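Local atomic coordinates of acyl-CoA dehydrogenase (Slackia heliotrinireducens, PDB entry 4RM7), a protein that belongs to the acyl-CoA dehydrogenase family, whose fold joins an N-terminal helical domain, a middle beta domain and a C-terminal helical domain. Residues V19-E24 with E79-I83. Numbering follows the deposited sequence.
Sequences VREYGE and ELSRI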
ATOM      1  N   VAL A  19       4.076  -7.415 -36.314  1.00 46.78           N
ATOM      2  CA  VAL A  19       3.803  -6.158 -35.630  1.00 43.04           C
ATOM      3  C   VAL A  19       5.090  -5.505 -35.123  1.00 44.15           C
ATOM      4  O   VAL A  19       5.264  -4.302 -35.251  1.00 50.17           O
ATOM      5  CB  VAL A  19       2.820  -6.374 -34.483  1.00 40.78           C
ATOM      6  CG1 VAL A  19       2.681  -5.107 -33.650  1.00 40.70           C
ATOM      7  CG2 VAL A  19       1.470  -6.796 -35.050  1.00 39.32           C
ATOM      8  N   ARG A  20       5.992  -6.315 -34.577  1.00 44.91           N
ATOM      9  CA  ARG A  20       7.275  -5.835 -34.064  1.00 46.73           C
ATOM     10  C   ARG A  20       8.181  -5.273 -35.165  1.00 49.77           C
ATOM     11  O   ARG A  20       8.941  -4.331 -34.939  1.00 61.80           O
ATOM     12  CB  ARG A  20       7.992  -6.969 -33.316  1.00 47.31           C
ATOM     13  CG  ARG A  20       9.395  -6.643 -32.840  1.00 49.47           C
ATOM     14  CD  ARG A  20       9.917  -7.677 -31.830  1.00 66.50           C
ATOM     15  NE  ARG A  20       9.563  -9.057 -32.173  1.00 86.99           N
ATOM     16  CZ  ARG A  20       8.752  -9.827 -31.449  1.00 86.41           C
ATOM     17  NH1 ARG A  20       8.203  -9.370 -30.320  1.00 75.90           N
ATOM     18  NH2 ARG A  20       8.496 -11.062 -31.853  1.00 85.88           N
ATOM     19  N   GLU A  21       8.107  -5.847 -36.357  1.00 50.37           N
ATOM     20  CA  GLU A  21       8.897  -5.350 -37.475  1.00 51.31           C
ATOM     21  C   GLU A  21       8.313  -3.999 -37.943  1.00 49.99           C
ATOM     22  O   GLU A  21       9.046  -3.071 -38.259  1.00 50.03           O
ATOM     23  CB  GLU A  21       8.943  -6.396 -38.598  1.00 50.40           C
ATOM     24  CG  GLU A  21       9.161  -5.855 -39.982  1.00 62.27           C
ATOM     25  CD  GLU A  21       9.527  -6.944 -40.985  1.00 77.11           C
ATOM     26  OE1 GLU A  21      10.179  -7.938 -40.571  1.00 75.16           O
ATOM     27  OE2 GLU A  21       9.166  -6.798 -42.184  1.00 82.96           O
ATOM     28  N   TYR A  22       6.997  -3.881 -37.952  1.00 48.81           N
ATOM     29  CA  TYR A  22       6.365  -2.610 -38.256  1.00 46.37           C
ATOM     30  C   TYR A  22       6.668  -1.531 -37.224  1.00 55.63           C
ATOM     31  O   TYR A  22       6.974  -0.405 -37.574  1.00 59.13           O
ATOM     32  CB  TYR A  22       4.852  -2.805 -38.390  1.00 45.70           C
ATOM     33  CG  TYR A  22       4.020  -1.551 -38.281  1.00 50.65           C
ATOM     34  CD1 TYR A  22       3.957  -0.652 -39.315  1.00 49.64           C
ATOM     35  CD2 TYR A  22       3.300  -1.278 -37.144  1.00 51.05           C
ATOM     36  CE1 TYR A  22       3.206   0.490 -39.219  1.00 46.94           C
ATOM     37  CE2 TYR A  22       2.544  -0.141 -37.042  1.00 55.18           C
ATOM     38  CZ  TYR A  22       2.503   0.739 -38.085  1.00 52.34           C
ATOM     39  OH  TYR A  22       1.751   1.870 -37.984  1.00 54.19           O
ATOM     40  N   GLY A  23       6.571  -1.875 -35.949  1.00 52.29           N
ATOM     41  CA  GLY A  23       6.780  -0.903 -34.899  1.00 42.32           C
ATOM     42  C   GLY A  23       8.186  -0.372 -34.833  1.00 49.86           C
ATOM     43  O   GLY A  23       8.415   0.809 -34.678  1.00 46.83           O
ATOM     44  N   GLU A  24       9.134  -1.277 -34.962  1.00 47.71           N
ATOM     45  CA  GLU A  24      10.530  -0.934 -34.908  1.00 45.26           C
ATOM     46  C   GLU A  24      10.902  -0.032 -36.053  1.00 53.58           C
ATOM     47  O   GLU A  24      11.739   0.841 -35.919  1.00 52.50           O
ATOM     48  CB  GLU A  24      11.380  -2.186 -34.899  1.00 45.97           C
ATOM     49  CG  GLU A  24      11.624  -2.706 -33.505  1.00 52.07           C
ATOM     50  CD  GLU A  24      12.251  -4.070 -33.504  1.00 60.80           C
ATOM     51  OE1 GLU A  24      12.737  -4.500 -34.556  1.00 66.32           O
ATOM     52  OE2 GLU A  24      12.257  -4.711 -32.449  1.00 64.14           O
ATOM     53  N   GLU A  79       2.005  -4.755 -28.097  1.00 39.83           N
ATOM     54  CA  GLU A  79       3.321  -4.658 -28.708  1.00 32.77           C
ATOM     55  C   GLU A  79       3.634  -3.266 -29.257  1.00 41.16           C
ATOM     56  O   GLU A  79       4.764  -2.793 -29.129  1.00 39.41           O
ATOM     57  CB  GLU A  79       3.477  -5.699 -29.822  1.00 36.69           C
ATOM     58  CG  GLU A  79       4.876  -5.740 -30.488  1.00 43.38           C
ATOM     59  CD  GLU A  79       6.066  -6.017 -29.525  1.00 64.29           C
ATOM     60  OE1 GLU A  79       5.894  -6.159 -28.286  1.00 69.13           O
ATOM     61  OE2 GLU A  79       7.203  -6.097 -30.028  1.00 62.20           O
ATOM     62  N   LEU A  80       2.648  -2.602 -29.858  1.00 39.31           N
ATOM     63  CA  LEU A  80       2.889  -1.277 -30.416  1.00 36.22           C
ATOM     64  C   LEU A  80       3.098  -0.274 -29.284  1.00 37.30           C
ATOM     65  O   LEU A  80       3.916   0.634 -29.396  1.00 41.21           O
ATOM     66  CB  LEU A  80       1.726  -0.845 -31.320  1.00 37.82           C
ATOM     67  CG  LEU A  80       1.658  -1.692 -32.589  1.00 42.81           C
ATOM     68  CD1 LEU A  80       0.510  -1.279 -33.441  1.00 44.00           C
ATOM     69  CD2 LEU A  80       2.972  -1.605 -33.367  1.00 43.21           C
ATOM     70  N   SER A  81       2.366  -0.456 -28.191  1.00 36.23           N
ATOM     71  CA  SER A  81       2.497   0.409 -27.022  1.00 39.89           C
ATOM     72  C   SER A  81       3.832   0.182 -26.356  1.00 42.51           C
ATOM     73  O   SER A  81       4.399   1.105 -25.767  1.00 47.22           O
ATOM     74  CB  SER A  81       1.377   0.156 -26.010  1.00 42.68           C
ATOM     75  OG  SER A  81       0.106   0.282 -26.618  1.00 43.63           O
ATOM     76  N   ARG A  82       4.331  -1.051 -26.450  1.00 39.80           N
ATOM     77  CA  ARG A  82       5.615  -1.396 -25.851  1.00 39.26           C
ATOM     78  C   ARG A  82       6.758  -0.748 -26.615  1.00 42.51           C
ATOM     79  O   ARG A  82       7.617  -0.104 -26.027  1.00 43.16           O
ATOM     80  CB  ARG A  82       5.823  -2.908 -25.819  1.00 36.47           C
ATOM     81  CG  ARG A  82       7.128  -3.341 -25.143  1.00 36.75           C
ATOM     82  CD  ARG A  82       7.404  -4.826 -25.386  1.00 34.92           C
ATOM     83  NE  ARG A  82       7.780  -5.078 -26.764  1.00 34.18           N
ATOM     84  CZ  ARG A  82       8.971  -4.758 -27.263  1.00 40.00           C
ATOM     85  NH1 ARG A  82       9.885  -4.179 -26.486  1.00 43.33           N
ATOM     86  NH2 ARG A  82       9.247  -5.000 -28.535  1.00 39.42           N
ATOM     87  N   ILE A  83       6.763  -0.943 -27.931  1.00 40.44           N
ATOM     88  CA  ILE A  83       7.794  -0.377 -28.784  1.00 39.06           C
ATOM     89  C   ILE A  83       7.753   1.146 -28.751  1.00 44.35           C
ATOM     90  O   ILE A  83       8.790   1.785 -28.671  1.00 46.19           O
ATOM     91  CB  ILE A  83       7.651  -0.864 -30.243  1.00 40.15           C
ATOM     92  CG1 ILE A  83       7.917  -2.365 -30.342  1.00 42.46           C
ATOM     93  CG2 ILE A  83       8.595  -0.104 -31.172  1.00 32.37           C
ATOM     94  CD1 ILE A  83       7.362  -2.964 -31.607  1.00 45.74           C
TER
HETATM   95  O   HOH W   1      11.453  -3.690 -29.845  1.00 52.08           O
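A carboxylate buried between two helices needs polar partners, and here Glu79 meets two arginines. Within its own helix it forms a bidentate salt bridge with Arg82, NE of Arg82 lying 2.7 Å from OE1 of Glu79 and NH2 of Arg82 2.8 Å from OE2 of Glu79. Across the interface Arg20 NH1 adds a weak, 3.4 Å bond to Glu79 OE2, while Arg20 NH2 is held by Asn17. Arg82 also reaches Glu262 of helix 234-270, and one water, its oxygen 2.9 Å from both Arg82 NH2 and Glu24 OE2, links these two side chains. Away from these charges the contact is mainly apolar. Leu80 CD2 sits 3.5 Å from Val19 CG1 and 3.8 Å from Tyr22 CD2, at the ring edge; Tyr22 OH bonds to Val45 O. Gly23, its CA 5.9 Å from that of Leu80, leaves room for Ile83 and Leu80: with these side chains as placed, a CB would clash with Ile83 CD1. Ile83 fills the space, with CG2 3.6 Å from Gly23 O and CD1 3.8 Å from Arg20 CA. The segment axes approach to 9.4 Å and run roughly parallel at 34°, pairing helices 10-26 and 70-84 of the all-helical N-terminal domain of the acyl-CoA dehydrogenase fold.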